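Long-range contact in PrgX (Enterococcus faecalis, PDB 2AWI), which serves as the receptor for the peptide sex pheromone cCF10 and as a repressor that probably binds DNA, regulating plasmid conjugation: residues D21-Y32 with E46-L54. The protein carries 1 engineered substitution. Residues are numbered along the deposited sequence; the frame is centred on the assembly and turned at random.
Sequences DLYSGIMSKSVY and ELSKFSERL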
loop_
_atom_site.group_PDB
_atom_site.type_symbol
_atom_site.label_atom_id
_atom_site.label_comp_id
_atom_site.label_asym_id
_atom_site.label_seq_id
_atom_site.Cartn_x
_atom_site.Cartn_y
_atom_site.Cartn_z
ATOM N N ASP A 21 -12.101 -12.932 60.592
ATOM C CA ASP A 21 -12.550 -13.330 59.263
ATOM C C ASP A 21 -11.490 -14.092 58.496
ATOM O O ASP A 21 -11.803 -14.824 57.558
ATOM C CB ASP A 21 -12.989 -12.108 58.455
ATOM C CG ASP A 21 -14.181 -11.391 59.076
ATOM O OD1 ASP A 21 -15.209 -12.051 59.346
ATOM O OD2 ASP A 21 -14.090 -10.162 59.284
ATOM N N LEU A 22 -10.238 -13.926 58.905
ATOM C CA LEU A 22 -9.117 -14.595 58.257
ATOM C C LEU A 22 -8.694 -15.899 58.912
ATOM O O LEU A 22 -8.534 -16.911 58.233
ATOM C CB LEU A 22 -7.895 -13.663 58.212
ATOM C CG LEU A 22 -7.720 -12.714 57.023
ATOM C CD1 LEU A 22 -7.300 -13.508 55.802
ATOM C CD2 LEU A 22 -9.014 -11.949 56.767
ATOM N N TYR A 23 -8.509 -15.884 60.229
ATOM C CA TYR A 23 -8.044 -17.081 60.921
ATOM C C TYR A 23 -9.081 -18.079 61.417
ATOM O O TYR A 23 -8.734 -19.235 61.671
ATOM C CB TYR A 23 -7.130 -16.704 62.102
ATOM C CG TYR A 23 -7.839 -16.080 63.293
ATOM C CD1 TYR A 23 -7.827 -14.700 63.496
ATOM C CD2 TYR A 23 -8.524 -16.878 64.220
ATOM C CE1 TYR A 23 -8.475 -14.125 64.587
ATOM C CE2 TYR A 23 -9.175 -16.315 65.317
ATOM C CZ TYR A 23 -9.146 -14.938 65.496
ATOM O OH TYR A 23 -9.774 -14.379 66.588
ATOM N N SER A 24 -10.342 -17.674 61.555
ATOM C CA SER A 24 -11.314 -18.626 62.086
ATOM C C SER A 24 -11.401 -19.867 61.209
ATOM O O SER A 24 -11.636 -19.778 60.005
ATOM C CB SER A 24 -12.701 -17.976 62.275
ATOM O OG SER A 24 -13.267 -17.563 61.029
ATOM N N GLY A 25 -11.175 -21.020 61.834
ATOM C CA GLY A 25 -11.223 -22.282 61.123
ATOM C C GLY A 25 -9.879 -22.674 60.546
ATOM O O GLY A 25 -9.715 -23.784 60.039
ATOM N N ILE A 26 -8.908 -21.771 60.629
ATOM C CA ILE A 26 -7.585 -22.045 60.087
ATOM C C ILE A 26 -6.479 -22.064 61.142
ATOM O O ILE A 26 -5.628 -22.951 61.136
ATOM C CB ILE A 26 -7.226 -21.020 58.985
ATOM C CG1 ILE A 26 -8.310 -21.038 57.896
ATOM C CG2 ILE A 26 -5.865 -21.351 58.393
ATOM C CD1 ILE A 26 -8.101 -20.034 56.772
HETATM N N MSE A 27 -6.483 -21.082 62.037
HETATM C CA MSE A 27 -5.478 -21.013 63.096
HETATM C C MSE A 27 -5.968 -20.144 64.242
HETATM O O MSE A 27 -6.883 -19.344 64.075
HETATM C CB MSE A 27 -4.148 -20.466 62.558
HETATM C CG MSE A 27 -4.215 -19.072 61.942
HETATM SE SE MSE A 27 -2.452 -18.425 61.393
HETATM C CE MSE A 27 -2.125 -19.687 59.940
ATOM N N SER A 28 -5.352 -20.303 65.406
ATOM C CA SER A 28 -5.738 -19.546 66.589
ATOM C C SER A 28 -5.519 -18.056 66.399
ATOM O O SER A 28 -4.728 -17.635 65.558
ATOM C CB SER A 28 -4.938 -20.013 67.807
ATOM O OG SER A 28 -3.598 -19.556 67.746
ATOM N N LYS A 29 -6.225 -17.262 67.192
ATOM C CA LYS A 29 -6.104 -15.816 67.135
ATOM C C LYS A 29 -4.661 -15.426 67.429
ATOM O O LYS A 29 -4.069 -14.608 66.726
ATOM C CB LYS A 29 -7.029 -15.178 68.172
ATOM C CG LYS A 29 -6.895 -13.674 68.284
ATOM C CD LYS A 29 -7.788 -13.116 69.380
ATOM C CE LYS A 29 -7.604 -11.606 69.520
ATOM N NZ LYS A 29 -8.475 -11.018 70.585
ATOM N N SER A 30 -4.100 -16.022 68.474
ATOM C CA SER A 30 -2.732 -15.735 68.882
ATOM C C SER A 30 -1.716 -15.971 67.769
ATOM O O SER A 30 -0.898 -15.095 67.472
ATOM C CB SER A 30 -2.365 -16.580 70.106
ATOM O OG SER A 30 -2.622 -17.955 69.872
ATOM N N VAL A 31 -1.766 -17.152 67.155
ATOM C CA VAL A 31 -0.836 -17.484 66.080
ATOM C C VAL A 31 -0.991 -16.566 64.870
ATOM O O VAL A 31 -0.002 -16.170 64.257
ATOM C CB VAL A 31 -1.005 -18.944 65.613
ATOM C CG1 VAL A 31 -0.115 -19.205 64.399
ATOM C CG2 VAL A 31 -0.640 -19.898 66.741
ATOM N N TYR A 32 -2.225 -16.221 64.525
ATOM C CA TYR A 32 -2.439 -15.356 63.382
ATOM C C TYR A 32 -1.792 -13.997 63.580
ATOM O O TYR A 32 -1.308 -13.396 62.622
ATOM C CB TYR A 32 -3.930 -15.173 63.092
ATOM C CG TYR A 32 -4.164 -14.290 61.885
ATOM C CD1 TYR A 32 -4.350 -12.917 62.022
ATOM C CD2 TYR A 32 -4.106 -14.820 60.596
ATOM C CE1 TYR A 32 -4.465 -12.094 60.904
ATOM C CE2 TYR A 32 -4.213 -14.010 59.473
ATOM C CZ TYR A 32 -4.391 -12.649 59.629
ATOM O OH TYR A 32 -4.483 -11.853 58.505
ATOM N N GLU A 46 -1.968 -22.383 53.993
ATOM C CA GLU A 46 -2.546 -21.321 54.815
ATOM C C GLU A 46 -2.676 -20.035 54.008
ATOM O O GLU A 46 -3.726 -19.393 54.013
ATOM C CB GLU A 46 -1.679 -21.067 56.051
ATOM C CG GLU A 46 -1.547 -22.276 56.959
ATOM C CD GLU A 46 -0.522 -22.082 58.064
ATOM O OE1 GLU A 46 0.512 -21.425 57.819
ATOM O OE2 GLU A 46 -0.736 -22.605 59.175
ATOM N N LEU A 47 -1.610 -19.664 53.308
ATOM C CA LEU A 47 -1.634 -18.451 52.503
ATOM C C LEU A 47 -2.699 -18.569 51.417
ATOM O O LEU A 47 -3.412 -17.608 51.125
ATOM C CB LEU A 47 -0.261 -18.195 51.878
ATOM C CG LEU A 47 -0.142 -16.991 50.935
ATOM C CD1 LEU A 47 -0.653 -15.723 51.618
ATOM C CD2 LEU A 47 1.312 -16.831 50.512
ATOM N N SER A 48 -2.814 -19.752 50.823
ATOM C CA SER A 48 -3.816 -19.971 49.785
ATOM C C SER A 48 -5.214 -19.794 50.400
ATOM O O SER A 48 -6.116 -19.246 49.770
ATOM C CB SER A 48 -3.660 -21.373 49.187
ATOM O OG SER A 48 -4.616 -21.602 48.161
ATOM N N LYS A 49 -5.384 -20.250 51.636
ATOM C CA LYS A 49 -6.659 -20.100 52.329
ATOM C C LYS A 49 -6.947 -18.633 52.650
ATOM O O LYS A 49 -8.047 -18.142 52.393
ATOM C CB LYS A 49 -6.673 -20.923 53.619
ATOM C CG LYS A 49 -6.977 -22.394 53.401
ATOM C CD LYS A 49 -6.919 -23.173 54.705
ATOM C CE LYS A 49 -7.127 -24.664 54.462
ATOM N NZ LYS A 49 -6.850 -25.475 55.684
ATOM N N PHE A 50 -5.968 -17.923 53.199
ATOM C CA PHE A 50 -6.190 -16.514 53.517
ATOM C C PHE A 50 -6.469 -15.768 52.223
ATOM O O PHE A 50 -7.313 -14.869 52.175
ATOM C CB PHE A 50 -4.965 -15.911 54.208
ATOM C CG PHE A 50 -4.635 -16.543 55.533
ATOM C CD1 PHE A 50 -5.642 -16.946 56.404
ATOM C CD2 PHE A 50 -3.317 -16.678 55.936
ATOM C CE1 PHE A 50 -5.339 -17.467 57.655
ATOM C CE2 PHE A 50 -3.003 -17.199 57.188
ATOM C CZ PHE A 50 -4.017 -17.593 58.050
ATOM N N SER A 51 -5.755 -16.160 51.173
ATOM C CA SER A 51 -5.904 -15.554 49.859
ATOM C C SER A 51 -7.344 -15.643 49.373
ATOM O O SER A 51 -7.895 -14.666 48.864
ATOM C CB SER A 51 -4.980 -16.250 48.861
ATOM O OG SER A 51 -5.261 -15.829 47.539
ATOM N N GLU A 52 -7.953 -16.816 49.527
ATOM C CA GLU A 52 -9.331 -17.000 49.101
ATOM C C GLU A 52 -10.271 -16.164 49.965
ATOM O O GLU A 52 -11.294 -15.665 49.483
ATOM C CB GLU A 52 -9.736 -18.473 49.186
ATOM C CG GLU A 52 -11.154 -18.716 48.691
ATOM C CD GLU A 52 -11.592 -20.158 48.811
ATOM O OE1 GLU A 52 -12.731 -20.458 48.390
ATOM O OE2 GLU A 52 -10.807 -20.988 49.321
ATOM N N ARG A 53 -9.919 -16.027 51.244
ATOM C CA ARG A 53 -10.710 -15.235 52.182
ATOM C C ARG A 53 -10.696 -13.769 51.756
ATOM O O ARG A 53 -11.741 -13.129 51.694
ATOM C CB ARG A 53 -10.136 -15.342 53.600
ATOM C CG ARG A 53 -10.300 -16.692 54.284
ATOM C CD ARG A 53 -11.764 -17.031 54.474
ATOM N NE ARG A 53 -11.987 -17.782 55.705
ATOM C CZ ARG A 53 -11.456 -18.969 55.969
ATOM N NH1 ARG A 53 -10.660 -19.552 55.082
ATOM N NH2 ARG A 53 -11.714 -19.570 57.122
ATOM N N LEU A 54 -9.510 -13.240 51.466
ATOM C CA LEU A 54 -9.378 -11.844 51.050
ATOM C C LEU A 54 -9.954 -11.589 49.653
ATOM O O LEU A 54 -10.314 -10.457 49.328
ATOM C CB LEU A 54 -7.904 -11.429 51.068
ATOM C CG LEU A 54 -7.167 -11.545 52.409
ATOM C CD1 LEU A 54 -5.672 -11.374 52.185
ATOM C CD2 LEU A 54 -7.697 -10.497 53.399
#
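The Phe50 ring meets the edge of Tyr32 on one face in a T-shaped stack, centroids 5.3 Å apart and planes at 85°, while its own helix supplies Glu46 O on the opposite face. Around the Phe50 rim sit the carbonyl of Leu22, with O 3.3 Å from Phe50 CE1, and selenomethionine Met27, whose SE lies at the ring edge as a Met-aromatic contact. Met27 bends at chi3 (67°), which brings its CE to 3.4 Å from Phe50 CZ and beside the Glu46 carboxylate; Glu46 OE1 is bound by the backbone N of Ser43. The Arg53 guanidinium has Leu22 O over one face and Ser24 O at its edge, 2.9 Å from Arg53 NH2, close to where helix 19-23 ends. Ile26 CD1 touches both this group, obliquely, and Lys49, 3.6 Å from Lys49 CB. Deeper in, Leu22 CD1 rests on Phe50 CB at 3.7 Å and on Leu54, where Leu8 of helix 4-14 also packs against Phe50 and Leu54. Helix 44-54 thus packs its Phe50 against helix 19-23, the turn and the start of helix 29-36, an apolar core characteristic of the XRE-type helix-turn-helix domain.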